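Histidinol-phosphatase (PDB 3FVV) probably removes the phosphate from L-histidinol phosphate in histidine biosynthesis, as a magnesium-dependent hydrolase of the HAD superfamily. Local coordinates at residues 18-23 with 119-124. Residues are numbered along the deposited sequence; the frame is centred on the assembly and turned at random.
Sequences LDSDYQ and SFVTAP
V121 reaches across with its CG1 methyl and lies against the first turn of the helix that begins at S20. CG1 comes within 4.2 Å of S20 O and 4.3 Å of S20 OG, so one methyl lies near both oxygens of the serine. T122 adds a second methyl: its CG2 stands 4.1 Å from S20 OG. These approaches are loose van der Waals contacts, and no hydrogen bond crosses between 18-23 and 119-124. All three touching residues are buried.

The polar ends are held by other parts of the chain. With chi1 at 74°, S20 OG lies near the methyls of V121 and T122 while it hydrogen-bonds to D12 OD1. In T122, CG2 is anti to the carbonyl carbon, which brings this methyl near S20, while T122 OG1 bonds to the carbonyl oxygens of T117 and N118. W24, one turn further along helix 20-30, also packs on V121.

D19 is the N-cap of that helix. D21 N donates to D19 OD1 at 3.0 Å, from 63° above the carboxylate plane. Y22 N makes a weak, longer bond to D19 OD2 at 3.4 Å. D19 OD1 also lies close to D12 OD2.

The contact joins the start of the helical cap region to the helix following strand 110-115 of the parallel core. D12 belongs to the DxD loop after strand 5-9 and is probably catalytic, as in relatives. A helical C1-type cap meeting the Rossmann-like core beside this loop is typical of the SerB family of HAD hydrolases.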
ATOM      1  N   LEU A  18       2.143  10.281  -3.222  1.00 14.94           N
ATOM      2  CA  LEU A  18       0.965  10.157  -4.024  1.00 14.99           C
ATOM      3  C   LEU A  18       0.236   8.872  -3.589  1.00 14.69           C
ATOM      4  O   LEU A  18       0.738   8.076  -2.768  1.00 12.87           O
ATOM      5  CB  LEU A  18       1.362  10.149  -5.509  1.00 14.43           C
ATOM      6  CG  LEU A  18       2.495   9.178  -5.969  1.00 16.49           C
ATOM      7  CD1 LEU A  18       1.957   7.775  -6.120  1.00 11.67           C
ATOM      8  CD2 LEU A  18       3.239   9.634  -7.249  1.00 11.91           C
ATOM      9  N   ASP A  19      -0.958   8.693  -4.124  1.00 14.53           N
ATOM     10  CA  ASP A  19      -1.718   7.464  -3.955  1.00 14.62           C
ATOM     11  C   ASP A  19      -1.555   6.624  -5.210  1.00 13.26           C
ATOM     12  O   ASP A  19      -2.125   6.908  -6.289  1.00 12.54           O
ATOM     13  CB  ASP A  19      -3.223   7.769  -3.725  1.00 16.01           C
ATOM     14  CG  ASP A  19      -4.063   6.501  -3.704  1.00 18.50           C
ATOM     15  OD1 ASP A  19      -3.525   5.407  -3.511  1.00 25.55           O
ATOM     16  OD2 ASP A  19      -5.270   6.601  -3.880  1.00 29.82           O
ATOM     17  N   SER A  20      -0.824   5.543  -5.054  1.00 11.78           N
ATOM     18  CA  SER A  20      -0.472   4.711  -6.170  1.00 12.51           C
ATOM     19  C   SER A  20      -1.745   4.023  -6.773  1.00 12.66           C
ATOM     20  O   SER A  20      -1.810   3.752  -7.953  1.00 13.90           O
ATOM     21  CB  SER A  20       0.638   3.729  -5.773  1.00 11.31           C
ATOM     22  OG  SER A  20       0.194   2.653  -4.944  1.00 13.00           O
ATOM     23  N   ASP A  21      -2.778   3.837  -5.977  1.00 13.05           N
ATOM     24  CA  ASP A  21      -4.002   3.123  -6.423  1.00 12.99           C
ATOM     25  C   ASP A  21      -4.691   4.038  -7.460  1.00 13.05           C
ATOM     26  O   ASP A  21      -4.856   3.676  -8.612  1.00 11.71           O
ATOM     27  CB  ASP A  21      -4.877   2.867  -5.189  1.00 13.62           C
ATOM     28  CG  ASP A  21      -5.749   1.630  -5.290  1.00 17.31           C
ATOM     29  OD1 ASP A  21      -5.551   0.759  -6.157  1.00 17.35           O
ATOM     30  OD2 ASP A  21      -6.693   1.552  -4.452  1.00 18.25           O
ATOM     31  N   TYR A  22      -5.023   5.253  -7.035  1.00 14.96           N
ATOM     32  CA  TYR A  22      -5.648   6.273  -7.887  1.00 15.43           C
ATOM     33  C   TYR A  22      -4.770   6.630  -9.100  1.00 14.62           C
ATOM     34  O   TYR A  22      -5.251   6.653 -10.233  1.00 14.23           O
ATOM     35  CB  TYR A  22      -5.985   7.520  -7.084  1.00 17.18           C
ATOM     36  CG  TYR A  22      -6.667   8.527  -7.992  1.00 22.02           C
ATOM     37  CD1 TYR A  22      -8.019   8.388  -8.323  1.00 29.04           C
ATOM     38  CD2 TYR A  22      -5.933   9.520  -8.624  1.00 25.71           C
ATOM     39  CE1 TYR A  22      -8.654   9.271  -9.229  1.00 29.91           C
ATOM     40  CE2 TYR A  22      -6.538  10.414  -9.514  1.00 29.12           C
ATOM     41  CZ  TYR A  22      -7.901  10.288  -9.822  1.00 31.34           C
ATOM     42  OH  TYR A  22      -8.485  11.158 -10.727  1.00 32.56           O
ATOM     43  N   GLN A  23      -3.469   6.823  -8.896  1.00 14.67           N
ATOM     44  CA  GLN A  23      -2.577   7.202 -10.031  1.00 13.92           C
ATOM     45  C   GLN A  23      -2.542   6.075 -11.092  1.00 13.44           C
ATOM     46  O   GLN A  23      -2.558   6.324 -12.299  1.00 12.13           O
ATOM     47  CB  GLN A  23      -1.183   7.536  -9.549  1.00 13.77           C
ATOM     48  CG  GLN A  23      -1.144   8.726  -8.666  1.00 15.99           C
ATOM     49  CD  GLN A  23      -1.573   9.971  -9.427  1.00 19.93           C
ATOM     50  OE1 GLN A  23      -1.343  10.099 -10.645  1.00 17.89           O
ATOM     51  NE2 GLN A  23      -2.171  10.886  -8.721  1.00 18.73           N
ATOM     52  N   SER A 119      -1.355  -6.048  -4.818  1.00  9.64           N
ATOM     53  CA  SER A 119      -0.029  -6.578  -5.030  1.00 11.20           C
ATOM     54  C   SER A 119       0.471  -6.590  -6.507  1.00 10.82           C
ATOM     55  O   SER A 119       1.655  -6.478  -6.738  1.00 10.20           O
ATOM     56  CB  SER A 119       0.139  -7.969  -4.392  1.00 11.24           C
ATOM     57  OG  SER A 119      -0.765  -8.886  -4.975  1.00 11.91           O
ATOM     58  N   PHE A 120      -0.410  -6.635  -7.505  1.00 11.32           N
ATOM     59  CA  PHE A 120       0.040  -6.439  -8.858  1.00  9.86           C
ATOM     60  C   PHE A 120       0.651  -5.034  -9.045  1.00 10.02           C
ATOM     61  O   PHE A 120       1.702  -4.864  -9.647  1.00 10.52           O
ATOM     62  CB  PHE A 120      -1.074  -6.647  -9.915  1.00 11.22           C
ATOM     63  CG  PHE A 120      -0.593  -6.340 -11.299  1.00  9.73           C
ATOM     64  CD1 PHE A 120       0.203  -7.245 -11.979  1.00 12.99           C
ATOM     65  CD2 PHE A 120      -0.794  -5.101 -11.861  1.00 13.28           C
ATOM     66  CE1 PHE A 120       0.723  -6.937 -13.247  1.00 12.70           C
ATOM     67  CE2 PHE A 120      -0.253  -4.798 -13.118  1.00 10.00           C
ATOM     68  CZ  PHE A 120       0.486  -5.720 -13.781  1.00 10.82           C
ATOM     69  N   VAL A 121      -0.036  -4.041  -8.540  1.00  9.72           N
ATOM     70  CA  VAL A 121       0.415  -2.659  -8.622  1.00 10.65           C
ATOM     71  C   VAL A 121       1.613  -2.386  -7.733  1.00 10.77           C
ATOM     72  O   VAL A 121       2.470  -1.636  -8.121  1.00 11.54           O
ATOM     73  CB  VAL A 121      -0.773  -1.659  -8.310  1.00 10.92           C
ATOM     74  CG1 VAL A 121      -0.271  -0.200  -8.175  1.00  9.69           C
ATOM     75  CG2 VAL A 121      -1.850  -1.789  -9.399  1.00 10.33           C
ATOM     76  N   THR A 122       1.727  -3.030  -6.584  1.00  9.98           N
ATOM     77  CA  THR A 122       2.758  -2.647  -5.618  1.00 11.14           C
ATOM     78  C   THR A 122       3.987  -3.533  -5.531  1.00 11.11           C
ATOM     79  O   THR A 122       4.961  -3.132  -4.955  1.00 10.82           O
ATOM     80  CB  THR A 122       2.164  -2.501  -4.200  1.00 10.75           C
ATOM     81  OG1 THR A 122       1.367  -3.652  -3.883  1.00 10.79           O
ATOM     82  CG2 THR A 122       1.270  -1.225  -4.125  1.00 10.91           C
ATOM     83  N   ALA A 123       3.927  -4.743  -6.062  1.00 10.71           N
ATOM     84  CA  ALA A 123       5.116  -5.636  -6.047  1.00 11.15           C
ATOM     85  C   ALA A 123       6.392  -4.973  -6.572  1.00 10.18           C
ATOM     86  O   ALA A 123       7.412  -4.995  -5.895  1.00 12.31           O
ATOM     87  CB  ALA A 123       4.819  -6.987  -6.731  1.00 10.20           C
ATOM     88  N   PRO A 124       6.356  -4.333  -7.739  1.00 10.05           N
ATOM     89  CA  PRO A 124       7.615  -3.693  -8.239  1.00 10.29           C
ATOM     90  C   PRO A 124       8.040  -2.463  -7.422  1.00 10.65           C
ATOM     91  O   PRO A 124       9.168  -2.060  -7.483  1.00  9.50           O
ATOM     92  CB  PRO A 124       7.278  -3.265  -9.685  1.00 10.20           C
ATOM     93  CG  PRO A 124       6.150  -4.217 -10.073  1.00  9.42           C
ATOM     94  CD  PRO A 124       5.334  -4.407  -8.782  1.00  9.85           C
TER